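Local atomic coordinates of formate oxidase (PDB entry 5ZU2), a protein that probably oxidises formate as a flavoenzyme of the GMC oxidoreductase family, using a bound FAD cofactor. Residues 66-71 and 80-85. The protein carries 1 engineered substitution. Sequence-based numbering, arbitrary orientation.
With FAD (flavin-adenine dinucleotide), chain D.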
loop_
_atom_site.group_PDB
_atom_site.type_symbol
_atom_site.label_atom_id
_atom_site.label_comp_id
_atom_site.label_asym_id
_atom_site.label_seq_id
_atom_site.Cartn_x
_atom_site.Cartn_y
_atom_site.Cartn_z
ATOM N N ALA A 66 -8.969 -9.958 -5.884
ATOM C CA ALA A 66 -8.751 -10.181 -7.313
ATOM C C ALA A 66 -9.640 -9.276 -8.177
ATOM O O ALA A 66 -10.321 -9.741 -9.095
ATOM C CB ALA A 66 -8.980 -11.656 -7.662
ATOM N N TYR A 67 -9.632 -7.974 -7.879
ATOM C CA TYR A 67 -10.455 -7.033 -8.634
ATOM C C TYR A 67 -9.997 -6.931 -10.083
ATOM O O TYR A 67 -8.801 -6.976 -10.381
ATOM C CB TYR A 67 -10.404 -5.628 -8.013
ATOM C CG TYR A 67 -11.009 -5.535 -6.636
ATOM C CD1 TYR A 67 -12.332 -5.882 -6.417
ATOM C CD2 TYR A 67 -10.269 -5.079 -5.563
ATOM C CE1 TYR A 67 -12.900 -5.805 -5.151
ATOM C CE2 TYR A 67 -10.824 -4.989 -4.296
ATOM C CZ TYR A 67 -12.139 -5.351 -4.099
ATOM O OH TYR A 67 -12.694 -5.275 -2.844
ATOM N N LYS A 68 -10.956 -6.760 -10.983
ATOM C CA LYS A 68 -10.650 -6.194 -12.287
ATOM C C LYS A 68 -10.405 -4.702 -12.119
ATOM O O LYS A 68 -11.109 -4.037 -11.355
ATOM C CB LYS A 68 -11.807 -6.412 -13.263
ATOM C CG LYS A 68 -12.082 -7.868 -13.622
ATOM C CD LYS A 68 -13.269 -7.949 -14.551
ATOM C CE LYS A 68 -13.408 -9.343 -15.131
ATOM N NZ LYS A 68 -14.676 -9.419 -15.893
ATOM N N THR A 69 -9.393 -4.179 -12.814
ATOM C CA THR A 69 -9.080 -2.761 -12.724
ATOM C C THR A 69 -8.545 -2.254 -14.053
ATOM O O THR A 69 -7.668 -2.888 -14.643
ATOM C CB THR A 69 -8.052 -2.508 -11.613
ATOM O OG1 THR A 69 -8.666 -2.764 -10.342
ATOM C CG2 THR A 69 -7.572 -1.082 -11.656
ATOM N N THR A 70 -9.055 -1.103 -14.499
ATOM C CA THR A 70 -8.479 -0.380 -15.637
ATOM C C THR A 70 -7.196 0.316 -15.179
ATOM O O THR A 70 -7.242 1.196 -14.309
ATOM C CB THR A 70 -9.451 0.672 -16.200
ATOM O OG1 THR A 70 -10.642 0.061 -16.702
ATOM C CG2 THR A 70 -8.805 1.436 -17.322
ATOM N N MET A 71 -6.058 -0.075 -15.765
ATOM C CA MET A 71 -4.753 0.468 -15.385
ATOM C C MET A 71 -4.504 1.828 -16.013
ATOM O O MET A 71 -4.005 2.742 -15.350
ATOM C CB MET A 71 -3.632 -0.489 -15.798
ATOM C CG MET A 71 -3.692 -1.859 -15.140
ATOM S SD MET A 71 -3.195 -1.863 -13.387
ATOM C CE MET A 71 -4.623 -2.625 -12.687
ATOM N N ILE A 80 -7.215 -3.138 -19.121
ATOM C CA ILE A 80 -7.859 -3.568 -17.891
ATOM C C ILE A 80 -7.213 -4.879 -17.466
ATOM O O ILE A 80 -6.802 -5.679 -18.311
ATOM C CB ILE A 80 -9.381 -3.689 -18.096
ATOM C CG1 ILE A 80 -10.074 -4.051 -16.781
ATOM C CG2 ILE A 80 -9.698 -4.647 -19.259
ATOM C CD1 ILE A 80 -11.603 -3.951 -16.854
ATOM N N GLU A 81 -7.079 -5.086 -16.152
ATOM C CA GLU A 81 -6.332 -6.233 -15.646
ATOM C C GLU A 81 -7.061 -6.930 -14.506
ATOM O O GLU A 81 -7.881 -6.343 -13.797
ATOM C CB GLU A 81 -4.937 -5.826 -15.143
ATOM C CG GLU A 81 -4.009 -5.350 -16.230
ATOM C CD GLU A 81 -3.449 -6.499 -17.073
ATOM O OE1 GLU A 81 -3.598 -7.676 -16.679
ATOM O OE2 GLU A 81 -2.833 -6.225 -18.117
ATOM N N LYS A 82 -6.683 -8.192 -14.291
ATOM C CA LYS A 82 -7.187 -8.956 -13.184
ATOM C C LYS A 82 -6.115 -9.997 -12.893
ATOM O O LYS A 82 -5.642 -10.646 -13.831
ATOM C CB LYS A 82 -8.527 -9.637 -13.473
ATOM C CG LYS A 82 -9.078 -10.464 -12.310
ATOM C CD LYS A 82 -10.358 -11.164 -12.704
ATOM C CE LYS A 82 -10.742 -12.296 -11.767
ATOM N NZ LYS A 82 -11.180 -11.846 -10.429
ATOM N N PRO A 83 -5.696 -10.167 -11.632
ATOM C CA PRO A 83 -6.182 -9.484 -10.434
ATOM C C PRO A 83 -5.440 -8.204 -10.075
ATOM O O PRO A 83 -4.218 -8.178 -10.190
ATOM C CB PRO A 83 -5.933 -10.520 -9.336
ATOM C CG PRO A 83 -4.648 -11.174 -9.768
ATOM C CD PRO A 83 -4.667 -11.168 -11.295
ATOM N N ASN A 84 -6.172 -7.183 -9.618
ATOM C CA ASN A 84 -5.597 -6.082 -8.847
ATOM C C ASN A 84 -5.733 -6.457 -7.373
ATOM O O ASN A 84 -6.835 -6.423 -6.816
ATOM C CB ASN A 84 -6.303 -4.764 -9.153
ATOM C CG ASN A 84 -5.610 -3.568 -8.514
ATOM O OD1 ASN A 84 -4.460 -3.652 -8.084
ATOM N ND2 ASN A 84 -6.298 -2.442 -8.481
ATOM N N THR A 85 -4.622 -6.838 -6.751
ATOM C CA THR A 85 -4.658 -7.619 -5.517
ATOM C C THR A 85 -4.957 -6.746 -4.301
ATOM O O THR A 85 -4.457 -5.632 -4.187
ATOM C CB THR A 85 -3.331 -8.346 -5.363
ATOM O OG1 THR A 85 -3.236 -9.334 -6.397
ATOM C CG2 THR A 85 -3.161 -9.002 -3.975
HETATM P PA FAD D . -7.033 -3.037 3.683
HETATM O O1A FAD D . -7.128 -3.639 2.354
HETATM O O2A FAD D . -5.782 -3.416 4.464
HETATM O O5B FAD D . -8.322 -3.409 4.609
HETATM C C5B FAD D . -9.662 -3.467 4.069
HETATM C C4B FAD D . -10.385 -4.586 4.781
HETATM O O4B FAD D . -11.814 -4.467 4.576
HETATM C C3B FAD D . -9.999 -6.000 4.342
HETATM O O3B FAD D . -9.837 -6.878 5.452
HETATM C C2B FAD D . -11.198 -6.438 3.501
HETATM O O2B FAD D . -11.390 -7.856 3.459
HETATM C C1B FAD D . -12.332 -5.730 4.234
HETATM N N9A FAD D . -13.521 -5.539 3.410
HETATM C C8A FAD D . -13.557 -4.894 2.206
HETATM N N7A FAD D . -14.746 -4.851 1.657
HETATM C C5A FAD D . -15.546 -5.545 2.547
HETATM C C6A FAD D . -16.919 -5.861 2.535
HETATM N N6A FAD D . -17.747 -5.509 1.545
HETATM N N1A FAD D . -17.414 -6.550 3.592
HETATM C C2A FAD D . -16.581 -6.900 4.573
HETATM N N3A FAD D . -15.270 -6.667 4.689
HETATM C C4A FAD D . -14.807 -5.981 3.634
HETATM N N1 FAD D . 2.453 -1.101 1.337
HETATM C C2 FAD D . 3.710 -0.843 1.801
HETATM O O2 FAD D . 3.940 0.124 2.543
HETATM N N3 FAD D . 4.769 -1.687 1.439
HETATM C C4 FAD D . 4.682 -2.808 0.615
HETATM O O4 FAD D . 5.688 -3.473 0.351
HETATM C C4X FAD D . 3.328 -3.068 0.135
HETATM N N5 FAD D . 3.140 -4.101 -0.654
HETATM C C5X FAD D . 1.859 -4.348 -1.109
HETATM C C6 FAD D . 1.647 -5.463 -1.927
HETATM C C7 FAD D . 0.378 -5.773 -2.402
HETATM C C7M FAD D . 0.193 -6.981 -3.292
HETATM C C8 FAD D . -0.710 -4.954 -2.044
HETATM C C8M FAD D . -2.096 -5.258 -2.534
HETATM C C9 FAD D . -0.504 -3.847 -1.217
HETATM C C9A FAD D . 0.769 -3.537 -0.747
HETATM N N10 FAD D . 1.017 -2.438 0.111
HETATM C C10 FAD D . 2.282 -2.166 0.558
HETATM C "C1'" FAD D . -0.050 -1.504 0.471
HETATM C "C2'" FAD D . -0.632 -1.709 1.856
HETATM O "O2'" FAD D . -0.669 -3.098 2.174
HETATM C "C3'" FAD D . -2.057 -1.157 1.849
HETATM O "O3'" FAD D . -2.083 0.147 1.274
HETATM C "C4'" FAD D . -2.761 -1.107 3.201
HETATM O "O4'" FAD D . -2.685 -2.404 3.801
HETATM C "C5'" FAD D . -4.178 -0.607 3.019
HETATM O "O5'" FAD D . -4.855 -0.647 4.290
HETATM P P FAD D . -6.386 -0.334 4.416
HETATM O O1P FAD D . -6.704 -0.590 5.890
HETATM O O2P FAD D . -6.622 1.010 3.792
HETATM O O3P FAD D . -7.087 -1.459 3.549
#
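I80 faces T70 as an antiparallel non-hydrogen-bonded pair, their CA atoms 4.0 Å apart. With I80 CG1 anti to the backbone N (chi1 -176°), the side chain runs obliquely past T70, its CD1 approaching the T70 hydroxyl while CG1 lies against the T69 carbonyl.

E81 and T69 form an antiparallel hydrogen-bonded pair, E81 N to T69 O at 2.7 Å, with T69 N returning a bond to E81 O at 2.8 Å. The E81 side chain bends at chi2 and meets the folded M71 chain at about a right angle, CG against CG at 3.7 Å, while its carboxylate turns away to H407 and R79.

K82 occupies the corner of the chain. Its aliphatic part crosses K68, CD on CG, and a final bend at chi4 (70°) brings NZ to A66 O at 2.6 Å, in the carbonyl plane. A cis peptide precedes P83, whose CB packs on A66 CB at 3.7 Å.

N84 resumes the pairing: its N donates to Y67 O at 2.7 Å, while the return bond from Y67 N to N84 O is weak. Its carboxamide lies on the same face as T69, and ND2 donates to T69 OG1 at 3.0 Å, nearly within the amide plane, tying the side chain across the strands. The Y67 hydroxyl is hydrogen-bonded to E270, an FAD-binding residue.

T85 continues to the cofactor, its O next to FAD C8M. The one-residue register shift between the Y67–N84 and T69–E81 pairs identifies a beta bulge at the base of the hairpin of strands 67-74 and 77-81, where the chain turns into the FAD pocket.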